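Long-range contacts in nucleoside kinase (Methanococcus jannaschii, PDB 2C49), which phosphorylates nucleosides, above all inosine, guanosine and cytidine, to their monophosphates, with ATP as the preferred phosphate donor and magnesium or manganese as cofactor: residues 45-50 and 282-287; 243-248 and 272-277; 39-44 and 72-77; 12-17 and 59-64. One frame throughout, in Å; residues are numbered along the deposited sequence.

Interaction 1 (45-50 and 282-287); sequences AANTAV and GCQTNL. With ADN (adenosine), chain C.
The amides of N47 and Q284 meet in the tightest part of this contact: NE2 of Q284 donates to OD1 of N47 over 2.8 Å, with an N-H...O angle of 167°. The donor lies in the carbonyl plane of N47, on a lone pair, and the acceptor lies in the amide plane of Q284, although the two amides stand 79° apart. CB of C283 presses on the same asparagine, 3.3 Å from its ND2. That nitrogen donates to O3' of adenosine at 3.0 Å and also bonds to D247, so the bond from Q284 fixes which way the substrate-binding amide is turned. Helix 44-54 of the PfkB (ribokinase-like) fold thus carries a substrate-binding residue whose amide is oriented by the loop between helices 263-277 and 290-299. An extended chain beyond CG takes the Q284 amide on to the tyrosines of helix 73-80, where OE1 accepts from Y77. Packing is sparser toward V50: its CG1 touches CD1 of L287 at 3.6 Å, while CG2 lies 3.5 Å from OE1 of Q284. T285, on the outer side of the loop, is exposed to solvent.

Interaction 2 (243-248 and 272-277); sequences TGAGDS and ATASFV. With ANP (phosphoaminophosphonic acid-adenylate ester), chain F; ADN (adenosine), chain C.
At their closest, the backbones of 243-248 and 272-277 bring the CA atoms of A245 and A274 to 4.6 Å, a close approach made possible here by these two small residues. One residue before A245, G244 faces V277, whose CG1 sits 3.7 Å from the glycine CA. No hydrogen bond joins the segments; the contact is van der Waals packing. S248 fills the middle of the interface: its CB lies 3.5 Å from CG2 of V277, which is tight for two carbons, and its OG rests 3.2 Å from CA of A274. With chi1 at 68°, OG is turned back between the backbone N and carbonyl carbon, close to the carbonyls of G244 and A245. CG2 of T273 packs against the S248 carbonyl, while its hydroxyl bonds to I269. The segment 243-248 holds the GAGD signature of PfkB kinases at the start of helix 245-258, and D247, the inferred proton acceptor, takes a hydrogen bond from O5' of adenosine over 2.5 Å. The methyl groups of A245 and A274 touch the ribose of the ATP analogue, with A274 CB 3.1 Å from O4'. G246 passes the alpha-phosphate, its CA 3.2 Å from O2A.

Interaction 3 (39-44 and 72-77); sequences KYYGGA and SGYERY. With ADN (adenosine), chain C.
The ring of Y41 lies over one face of Y74 and one face of Y77, making a three-tyrosine aromatic cluster between strand 39-42 and helix 73-80. With Y74 the pair is an offset stack, centroids 4.3 Å apart and planes 25° from parallel; CD2 of Y41 stands over the centre of the Y74 ring, and CB of Y41 adds a CH-pi contact to the same face. Y77 is equally near but turned by 35°, an oblique meeting in which CD1 of Y41 sits over the ring centre. At its edge, the Y74 ring has the carbonyl oxygen of G42 in plane, and that of Y77 has the carbonyl of Y74. Strand 39-42 is an outer strand of the small four-stranded sheet, the lid of the PfkB fold, and crosses the helix at -44°. The Y41 ring, with CG anti to the carbonyl carbon, is directed at the helix. K39, at the other end of the strand, forms a salt bridge with E95 of the second subunit. The chain beside the tyrosines reaches the substrate: G43 N donates to O3' of adenosine. One residue earlier, Y74 OH donates to the G42 carbonyl oxygen at 2.7 Å, in its plane and on a lone pair.

Interaction 4 (12-17 and 59-64); sequences GHTALD and SELLSC. With ADN (adenosine), chain C.
S63 points its hydroxyl between G12 and T14, where the large mixed sheet of the ribokinase-like fold gives way to the smaller lid sheet. In the large sheet, strands 7-11 and 58-62 are parallel neighbours, and G12 N continues their pairing with a hydrogen bond to the carbonyl of L62 at 3.1 Å and 160°. OG of S63, held beside its backbone N by a chi1 of -52°, donates to the carbonyl oxygen of G12 over 2.6 Å, approaching nearly end-on with a C=O...O angle of 171°. S63 OG in turn accepts a hydrogen bond from T14 OG1 (2.8 Å), so the short chain of bonds T14-S63-G12 ties the turn between strands 7-11 and 15-21 to the end of strand 58-62. L61 comes in beside this chain, crossing T14 obliquely, and its CD2 lies 3.3 Å from the threonine OG1. H13 points away from 59-64, and its ring CD2 lies 3.4 Å from C2 of the adenine; D164 holds its NE2, and a water bonds to ND1. At the far end of the segment, D17 receives both ribose hydroxyls on separate oxygens: O2' donates to OD1 and O3' to OD2, each at 2.6 Å.

How the interactions relate
All four contacts touch the bound adenosine, and interaction 2 also meets the ATP analogue. Interactions 1 and 2 join at the substrate through N47 ND2 and D247 OD2, 3.1 Å apart. Interaction 1 meets the tyrosines of interaction 3 through Q284, with OE1 2.6 Å from Y77 OH and NE2 2.9 Å from Y74 OH. Strands 39-42 and 15-21 are neighbours in the lid sheet, so G42 O of interaction 3 lies 3.1 Å from A15 N of interaction 4. Interaction 4 also backs onto helix 44-54, with S59 OG 2.7 Å from A49 O. Interactions 2 and 4, centres about 17 Å apart, do not touch and meet different hydroxyls of the ribose: O5' for interaction 2, O2' and O3' for interaction 4.

Interaction 1 (45-50 and 282-287)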
# COMPACT_ATOMS: atom_id res chain seq x y z
N ALA A 45 6.52 16.03 -9.74
CA ALA A 45 6.40 17.45 -10.01
C ALA A 45 6.44 18.22 -8.70
O ALA A 45 7.09 19.26 -8.62
CB ALA A 45 5.14 17.76 -10.76
N ALA A 46 5.73 17.72 -7.68
CA ALA A 46 5.71 18.36 -6.38
C ALA A 46 7.11 18.31 -5.77
O ALA A 46 7.57 19.30 -5.21
CB ALA A 46 4.65 17.70 -5.41
N ASN A 47 7.80 17.16 -5.92
CA ASN A 47 9.13 16.98 -5.32
C ASN A 47 10.07 18.07 -5.87
O ASN A 47 10.85 18.69 -5.14
CB ASN A 47 9.71 15.62 -5.71
CG ASN A 47 9.09 14.44 -4.98
OD1 ASN A 47 8.44 14.58 -3.91
ND2 ASN A 47 9.30 13.23 -5.55
N THR A 48 9.99 18.27 -7.19
CA THR A 48 10.82 19.26 -7.88
C THR A 48 10.43 20.67 -7.46
O THR A 48 11.31 21.50 -7.19
CB THR A 48 10.72 19.09 -9.41
OG1 THR A 48 10.96 17.72 -9.75
CG2 THR A 48 11.90 19.79 -10.10
N ALA A 49 9.12 20.93 -7.41
CA ALA A 49 8.66 22.27 -7.02
C ALA A 49 9.12 22.65 -5.59
O ALA A 49 9.57 23.79 -5.35
CB ALA A 49 7.18 22.37 -7.16
N VAL A 50 9.03 21.70 -4.66
CA VAL A 50 9.55 21.88 -3.30
C VAL A 50 11.09 22.06 -3.26
O VAL A 50 11.57 22.95 -2.56
CB VAL A 50 9.11 20.70 -2.34
CG1 VAL A 50 9.66 20.91 -0.91
CG2 VAL A 50 7.60 20.65 -2.27
N GLY A 282 12.12 9.58 2.06
CA GLY A 282 11.12 10.53 1.64
C GLY A 282 11.81 11.41 0.63
O GLY A 282 12.97 11.82 0.85
N CYS A 283 11.13 11.73 -0.46
CA CYS A 283 11.73 12.58 -1.50
C CYS A 283 11.94 14.03 -1.15
O CYS A 283 12.70 14.70 -1.83
CB CYS A 283 10.90 12.51 -2.78
SG CYS A 283 10.96 10.91 -3.58
N GLN A 284 11.22 14.53 -0.16
CA GLN A 284 11.30 15.94 0.23
C GLN A 284 11.84 16.15 1.65
O GLN A 284 11.93 17.29 2.11
CB GLN A 284 9.92 16.56 0.15
CG GLN A 284 9.31 16.53 -1.28
CD GLN A 284 7.88 16.94 -1.29
OE1 GLN A 284 7.43 17.68 -0.41
NE2 GLN A 284 7.13 16.45 -2.29
N THR A 285 12.17 15.07 2.34
CA THR A 285 12.62 15.17 3.74
C THR A 285 13.89 16.00 3.93
O THR A 285 13.92 16.90 4.79
CB THR A 285 12.79 13.77 4.36
OG1 THR A 285 11.55 13.04 4.25
CG2 THR A 285 13.02 13.87 5.87
N ASN A 286 14.95 15.68 3.20
CA ASN A 286 16.24 16.38 3.40
C ASN A 286 16.64 17.27 2.23
O ASN A 286 17.82 17.35 1.89
CB ASN A 286 17.39 15.41 3.72
CG ASN A 286 18.55 16.07 4.51
OD1 ASN A 286 19.75 15.85 4.20
ND2 ASN A 286 18.21 16.87 5.53
N LEU A 287 15.66 17.95 1.62
CA LEU A 287 15.97 18.94 0.59
C LEU A 287 16.77 20.11 1.19
O LEU A 287 16.41 20.66 2.24
CB LEU A 287 14.69 19.41 -0.13
CG LEU A 287 14.04 18.37 -1.08
CD1 LEU A 287 12.61 18.82 -1.40
CD2 LEU A 287 14.82 18.20 -2.39
O5' ADN C . 10.51 10.58 -8.73
C5' ADN C . 10.18 9.96 -7.49
C4' ADN C . 8.66 10.05 -7.36
O4' ADN C . 7.97 9.46 -8.46
C3' ADN C . 7.91 9.67 -6.06
O3' ADN C . 7.66 10.73 -5.15
C2' ADN C . 6.62 8.95 -6.50
O2' ADN C . 5.42 9.63 -6.15
C1' ADN C . 6.70 8.96 -8.03
N9 ADN C . 6.38 7.72 -8.70
C8 ADN C . 6.73 6.45 -8.38
N7 ADN C . 6.25 5.58 -9.32
C5 ADN C . 5.63 6.29 -10.26
C6 ADN C . 4.88 6.12 -11.51
N6 ADN C . 4.75 4.89 -11.97
N1 ADN C . 4.35 7.18 -12.17
C2 ADN C . 4.49 8.46 -11.74
N3 ADN C . 5.17 8.74 -10.62
C4 ADN C . 5.72 7.67 -9.84

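Interaction 2 (243-248 and 272-277)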
# COMPACT_ATOMS: atom_id res chain seq x y z
N THR A 243 15.30 7.28 -3.52
CA THR A 243 14.06 7.70 -4.20
C THR A 243 14.02 9.18 -4.65
O THR A 243 13.72 9.48 -5.80
CB THR A 243 12.82 7.37 -3.33
OG1 THR A 243 12.86 5.98 -2.95
CG2 THR A 243 11.50 7.51 -4.17
N GLY A 244 14.34 10.10 -3.77
CA GLY A 244 14.26 11.51 -4.15
C GLY A 244 15.43 12.03 -5.01
O GLY A 244 15.38 13.18 -5.44
N ALA A 245 16.46 11.20 -5.25
CA ALA A 245 17.65 11.66 -5.98
C ALA A 245 17.33 12.29 -7.34
O ALA A 245 17.86 13.36 -7.66
CB ALA A 245 18.69 10.54 -6.14
N GLY A 246 16.44 11.66 -8.12
CA GLY A 246 16.21 12.06 -9.51
C GLY A 246 15.58 13.46 -9.58
O GLY A 246 16.10 14.40 -10.23
N ASP A 247 14.46 13.61 -8.89
CA ASP A 247 13.79 14.90 -8.89
C ASP A 247 14.60 16.03 -8.26
O ASP A 247 14.52 17.17 -8.74
CB ASP A 247 12.41 14.79 -8.25
CG ASP A 247 11.54 13.78 -8.94
OD1 ASP A 247 11.66 13.65 -10.20
OD2 ASP A 247 10.73 13.08 -8.31
N SER A 248 15.36 15.75 -7.20
CA SER A 248 16.14 16.82 -6.54
C SER A 248 17.32 17.26 -7.44
O SER A 248 17.72 18.43 -7.44
CB SER A 248 16.61 16.43 -5.12
OG SER A 248 17.59 15.41 -5.12
N ALA A 272 24.90 17.74 -6.21
CA ALA A 272 25.11 18.02 -4.79
C ALA A 272 23.79 18.14 -4.04
O ALA A 272 23.73 17.84 -2.84
CB ALA A 272 25.97 19.27 -4.58
N THR A 273 22.73 18.54 -4.75
CA THR A 273 21.40 18.63 -4.17
C THR A 273 20.93 17.21 -3.86
O THR A 273 20.47 16.95 -2.75
CB THR A 273 20.40 19.30 -5.13
OG1 THR A 273 20.85 20.63 -5.42
CG2 THR A 273 19.03 19.50 -4.44
N ALA A 274 21.08 16.32 -4.84
CA ALA A 274 20.68 14.92 -4.69
C ALA A 274 21.42 14.19 -3.55
O ALA A 274 20.82 13.36 -2.83
CB ALA A 274 20.82 14.17 -6.03
N SER A 275 22.70 14.53 -3.35
CA SER A 275 23.49 13.95 -2.28
C SER A 275 22.95 14.22 -0.88
O SER A 275 23.16 13.43 0.03
CB SER A 275 24.97 14.37 -2.38
OG SER A 275 25.15 15.71 -1.95
N PHE A 276 22.24 15.34 -0.71
CA PHE A 276 21.57 15.65 0.56
C PHE A 276 20.26 14.87 0.73
O PHE A 276 19.98 14.35 1.81
CB PHE A 276 21.26 17.15 0.66
CG PHE A 276 22.44 17.99 1.05
CD1 PHE A 276 23.14 18.71 0.08
CD2 PHE A 276 22.84 18.08 2.39
CE1 PHE A 276 24.25 19.50 0.45
CE2 PHE A 276 23.93 18.88 2.76
CZ PHE A 276 24.63 19.59 1.77
N VAL A 277 19.47 14.81 -0.33
CA VAL A 277 18.14 14.18 -0.30
C VAL A 277 18.22 12.69 0.02
O VAL A 277 17.43 12.18 0.83
CB VAL A 277 17.34 14.49 -1.60
CG1 VAL A 277 16.04 13.67 -1.74
CG2 VAL A 277 17.02 15.99 -1.68
PG ANP F . 14.73 6.09 -8.70
O1G ANP F . 13.72 6.66 -7.61
O2G ANP F . 14.89 4.52 -8.61
O3G ANP F . 14.13 6.46 -10.14
PB ANP F . 17.32 6.73 -9.93
O1B ANP F . 17.51 5.23 -10.40
O2B ANP F . 16.34 7.49 -10.95
N3B ANP F . 16.34 6.75 -8.48
PA ANP F . 19.18 8.70 -10.63
O1A ANP F . 19.83 8.39 -12.05
O2A ANP F . 17.89 9.62 -10.81
O3A ANP F . 18.80 7.41 -9.73
O5' ANP F . 20.25 9.55 -9.77
C5' ANP F . 20.12 10.94 -9.97
C4' ANP F . 21.34 11.66 -9.45
O4' ANP F . 21.36 11.80 -8.02
C3' ANP F . 22.71 11.15 -9.90
O3' ANP F . 23.20 11.59 -11.14
C2' ANP F . 23.60 11.31 -8.68
O2' ANP F . 24.27 12.56 -8.85
C1' ANP F . 22.68 11.61 -7.51
N9 ANP F . 22.76 10.35 -6.73
C8 ANP F . 22.17 9.15 -7.00
N7 ANP F . 22.48 8.16 -6.10
C5 ANP F . 23.30 8.76 -5.22
C6 ANP F . 24.05 8.40 -4.00
N6 ANP F . 23.92 7.12 -3.56
N1 ANP F . 24.81 9.34 -3.37
C2 ANP F . 24.94 10.62 -3.79
N3 ANP F . 24.30 11.08 -4.90
C4 ANP F . 23.48 10.14 -5.64
O5' ADN C . 10.51 10.58 -8.73
C5' ADN C . 10.18 9.96 -7.49
C4' ADN C . 8.66 10.05 -7.36
O4' ADN C . 7.97 9.46 -8.46
C3' ADN C . 7.91 9.67 -6.06
O3' ADN C . 7.66 10.73 -5.15
C2' ADN C . 6.62 8.95 -6.50
O2' ADN C . 5.42 9.63 -6.15
C1' ADN C . 6.70 8.96 -8.03
N9 ADN C . 6.38 7.72 -8.70
C8 ADN C . 6.73 6.45 -8.38
N7 ADN C . 6.25 5.58 -9.32
C5 ADN C . 5.63 6.29 -10.26
C6 ADN C . 4.88 6.12 -11.51
N6 ADN C . 4.75 4.89 -11.97
N1 ADN C . 4.35 7.18 -12.17
C2 ADN C . 4.49 8.46 -11.74
N3 ADN C . 5.17 8.74 -10.62
C4 ADN C . 5.72 7.67 -9.84

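Interaction 3 (39-44 and 72-77)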
# COMPACT_ATOMS: atom_id res chain seq x y z
N LYS A 39 3.52 7.35 5.23
CA LYS A 39 3.38 7.98 3.91
C LYS A 39 4.24 9.21 3.89
O LYS A 39 4.34 9.91 4.91
CB LYS A 39 1.95 8.40 3.61
CG LYS A 39 0.90 7.27 3.57
CD LYS A 39 -0.51 7.86 3.41
CE LYS A 39 -1.60 6.77 3.50
NZ LYS A 39 -1.74 6.24 4.93
N TYR A 40 4.84 9.48 2.74
CA TYR A 40 5.68 10.67 2.54
C TYR A 40 5.12 11.53 1.43
O TYR A 40 4.54 10.99 0.47
CB TYR A 40 7.08 10.23 2.15
CG TYR A 40 7.75 9.42 3.22
CD1 TYR A 40 7.57 8.03 3.30
CD2 TYR A 40 8.54 10.04 4.18
CE1 TYR A 40 8.20 7.29 4.29
CE2 TYR A 40 9.17 9.29 5.19
CZ TYR A 40 8.99 7.92 5.23
OH TYR A 40 9.60 7.19 6.21
N TYR A 41 5.29 12.84 1.57
CA TYR A 41 5.00 13.78 0.52
C TYR A 41 5.88 13.44 -0.70
O TYR A 41 7.08 13.27 -0.57
CB TYR A 41 5.22 15.22 1.01
CG TYR A 41 4.33 15.64 2.19
CD1 TYR A 41 4.82 16.45 3.21
CD2 TYR A 41 2.99 15.24 2.27
CE1 TYR A 41 4.00 16.85 4.30
CE2 TYR A 41 2.16 15.63 3.33
CZ TYR A 41 2.68 16.45 4.34
OH TYR A 41 1.89 16.83 5.38
N GLY A 42 5.25 13.29 -1.86
CA GLY A 42 5.88 12.74 -3.05
C GLY A 42 5.26 13.26 -4.33
O GLY A 42 4.58 14.29 -4.32
N GLY A 43 5.48 12.53 -5.43
CA GLY A 43 5.08 12.93 -6.76
C GLY A 43 6.19 13.79 -7.35
O GLY A 43 6.60 14.79 -6.75
N ALA A 44 6.72 13.36 -8.49
CA ALA A 44 7.84 14.05 -9.18
C ALA A 44 7.71 15.56 -9.35
O ALA A 44 8.68 16.31 -9.15
CB ALA A 44 8.13 13.42 -10.55
N SER A 72 -6.14 19.30 3.44
CA SER A 72 -5.37 18.26 4.14
C SER A 72 -3.93 18.73 4.46
O SER A 72 -3.57 19.92 4.25
CB SER A 72 -5.46 16.88 3.47
OG SER A 72 -6.21 15.97 4.30
N GLY A 73 -3.14 17.80 5.01
CA GLY A 73 -1.80 18.11 5.50
C GLY A 73 -0.86 18.49 4.35
O GLY A 73 -0.05 19.39 4.50
N TYR A 74 -0.99 17.82 3.22
CA TYR A 74 -0.14 18.13 2.06
C TYR A 74 -0.39 19.55 1.55
O TYR A 74 0.55 20.32 1.32
CB TYR A 74 -0.32 17.08 0.94
CG TYR A 74 0.90 16.85 0.06
CD1 TYR A 74 0.99 15.70 -0.75
CD2 TYR A 74 1.97 17.76 0.03
CE1 TYR A 74 2.08 15.46 -1.59
CE2 TYR A 74 3.09 17.53 -0.79
CZ TYR A 74 3.14 16.38 -1.60
OH TYR A 74 4.23 16.17 -2.41
N GLU A 75 -1.65 19.94 1.41
CA GLU A 75 -1.97 21.28 0.92
C GLU A 75 -1.41 22.37 1.85
O GLU A 75 -0.78 23.32 1.39
CB GLU A 75 -3.48 21.43 0.76
CG GLU A 75 -3.91 22.73 0.09
CD GLU A 75 -5.38 23.01 0.28
OE1 GLU A 75 -5.78 23.37 1.39
OE2 GLU A 75 -6.16 22.87 -0.69
N ARG A 76 -1.62 22.22 3.15
CA ARG A 76 -1.21 23.23 4.14
C ARG A 76 0.32 23.37 4.16
O ARG A 76 0.85 24.47 4.29
CB ARG A 76 -1.76 22.93 5.54
CG ARG A 76 -2.65 24.03 6.10
CD ARG A 76 -2.25 24.56 7.48
NE ARG A 76 -2.33 26.02 7.57
CZ ARG A 76 -3.44 26.72 7.81
NH1 ARG A 76 -4.60 26.11 8.00
NH2 ARG A 76 -3.38 28.05 7.86
N TYR A 77 1.00 22.23 3.95
CA TYR A 77 2.45 22.14 3.86
C TYR A 77 3.01 22.90 2.64
O TYR A 77 3.98 23.63 2.76
CB TYR A 77 2.80 20.65 3.79
CG TYR A 77 4.17 20.24 3.29
CD1 TYR A 77 5.27 20.17 4.16
CD2 TYR A 77 4.36 19.88 1.96
CE1 TYR A 77 6.54 19.75 3.70
CE2 TYR A 77 5.59 19.47 1.50
CZ TYR A 77 6.68 19.39 2.36
OH TYR A 77 7.90 18.95 1.85
O5' ADN C . 10.51 10.58 -8.73
C5' ADN C . 10.18 9.96 -7.49
C4' ADN C . 8.66 10.05 -7.36
O4' ADN C . 7.97 9.46 -8.46
C3' ADN C . 7.91 9.67 -6.06
O3' ADN C . 7.66 10.73 -5.15
C2' ADN C . 6.62 8.95 -6.50
O2' ADN C . 5.42 9.63 -6.15
C1' ADN C . 6.70 8.96 -8.03
N9 ADN C . 6.38 7.72 -8.70
C8 ADN C . 6.73 6.45 -8.38
N7 ADN C . 6.25 5.58 -9.32
C5 ADN C . 5.63 6.29 -10.26
C6 ADN C . 4.88 6.12 -11.51
N6 ADN C . 4.75 4.89 -11.97
N1 ADN C . 4.35 7.18 -12.17
C2 ADN C . 4.49 8.46 -11.74
N3 ADN C . 5.17 8.74 -10.62
C4 ADN C . 5.72 7.67 -9.84

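Interaction 4 (12-17 and 59-64)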
# COMPACT_ATOMS: atom_id res chain seq x y z
N GLY A 12 2.86 17.88 -13.44
CA GLY A 12 2.92 16.42 -13.24
C GLY A 12 2.39 16.07 -11.86
O GLY A 12 1.80 16.90 -11.14
N HIS A 13 2.64 14.84 -11.46
CA HIS A 13 2.01 14.31 -10.25
C HIS A 13 2.46 14.95 -8.95
O HIS A 13 3.66 15.17 -8.73
CB HIS A 13 2.31 12.82 -10.12
CG HIS A 13 1.81 11.99 -11.26
ND1 HIS A 13 0.47 11.87 -11.57
CD2 HIS A 13 2.48 11.21 -12.15
CE1 HIS A 13 0.34 11.05 -12.60
NE2 HIS A 13 1.55 10.67 -12.98
N THR A 14 1.47 15.18 -8.10
CA THR A 14 1.62 15.27 -6.67
C THR A 14 1.06 13.98 -6.06
O THR A 14 -0.03 13.52 -6.42
CB THR A 14 0.80 16.48 -6.17
OG1 THR A 14 1.38 17.66 -6.76
CG2 THR A 14 1.03 16.68 -4.63
N ALA A 15 1.78 13.37 -5.13
CA ALA A 15 1.41 12.02 -4.69
C ALA A 15 1.82 11.78 -3.25
O ALA A 15 2.68 12.49 -2.75
CB ALA A 15 2.08 10.95 -5.61
N LEU A 16 1.20 10.79 -2.60
CA LEU A 16 1.64 10.26 -1.31
C LEU A 16 2.35 8.91 -1.55
O LEU A 16 1.87 8.05 -2.28
CB LEU A 16 0.48 10.10 -0.30
CG LEU A 16 -0.13 11.43 0.10
CD1 LEU A 16 -1.44 11.28 0.82
CD2 LEU A 16 0.88 12.28 0.93
N ASP A 17 3.53 8.79 -0.96
CA ASP A 17 4.44 7.70 -1.21
C ASP A 17 4.58 6.83 0.03
O ASP A 17 4.76 7.37 1.15
CB ASP A 17 5.85 8.27 -1.41
CG ASP A 17 6.05 8.91 -2.75
OD1 ASP A 17 5.15 8.90 -3.65
OD2 ASP A 17 7.16 9.43 -3.01
N SER A 59 8.50 28.75 -7.27
CA SER A 59 7.95 27.66 -8.10
C SER A 59 6.45 27.66 -8.00
O SER A 59 5.87 28.18 -7.05
CB SER A 59 8.52 26.29 -7.74
OG SER A 59 8.25 25.89 -6.41
N GLU A 60 5.82 27.12 -9.04
CA GLU A 60 4.40 26.86 -9.03
C GLU A 60 4.18 25.44 -9.47
O GLU A 60 5.00 24.86 -10.21
CB GLU A 60 3.63 27.86 -9.92
CG GLU A 60 4.11 27.95 -11.37
CD GLU A 60 3.26 28.90 -12.22
OE1 GLU A 60 2.59 29.79 -11.65
OE2 GLU A 60 3.21 28.75 -13.47
N LEU A 61 3.07 24.88 -9.01
CA LEU A 61 2.73 23.48 -9.25
C LEU A 61 1.39 23.36 -9.96
O LEU A 61 0.39 24.04 -9.59
CB LEU A 61 2.69 22.73 -7.92
CG LEU A 61 2.36 21.24 -7.86
CD1 LEU A 61 3.47 20.37 -8.49
CD2 LEU A 61 2.17 20.85 -6.41
N LEU A 62 1.38 22.52 -10.98
CA LEU A 62 0.17 22.11 -11.69
C LEU A 62 0.06 20.60 -11.61
O LEU A 62 0.87 19.91 -12.16
CB LEU A 62 0.31 22.47 -13.16
CG LEU A 62 -0.97 22.42 -14.00
CD1 LEU A 62 -0.73 23.19 -15.30
CD2 LEU A 62 -1.44 20.97 -14.32
N SER A 63 -0.94 20.11 -10.90
CA SER A 63 -1.19 18.67 -10.76
C SER A 63 -2.65 18.49 -10.55
O SER A 63 -3.36 19.42 -10.12
CB SER A 63 -0.54 18.12 -9.47
OG SER A 63 0.83 18.47 -9.37
N CYS A 64 -3.11 17.26 -10.79
CA CYS A 64 -4.45 16.88 -10.40
C CYS A 64 -4.37 16.16 -9.05
O CYS A 64 -3.73 15.10 -8.96
CB CYS A 64 -5.04 15.92 -11.43
SG CYS A 64 -5.41 16.71 -13.00
O5' ADN C . 10.51 10.58 -8.73
C5' ADN C . 10.18 9.96 -7.49
C4' ADN C . 8.66 10.05 -7.36
O4' ADN C . 7.97 9.46 -8.46
C3' ADN C . 7.91 9.67 -6.06
O3' ADN C . 7.66 10.73 -5.15
C2' ADN C . 6.62 8.95 -6.50
O2' ADN C . 5.42 9.63 -6.15
C1' ADN C . 6.70 8.96 -8.03
N9 ADN C . 6.38 7.72 -8.70
C8 ADN C . 6.73 6.45 -8.38
N7 ADN C . 6.25 5.58 -9.32
C5 ADN C . 5.63 6.29 -10.26
C6 ADN C . 4.88 6.12 -11.51
N6 ADN C . 4.75 4.89 -11.97
N1 ADN C . 4.35 7.18 -12.17
C2 ADN C . 4.49 8.46 -11.74
N3 ADN C . 5.17 8.74 -10.62
C4 ADN C . 5.72 7.67 -9.84
O HOH W 1 -1.33 14.09 -11.01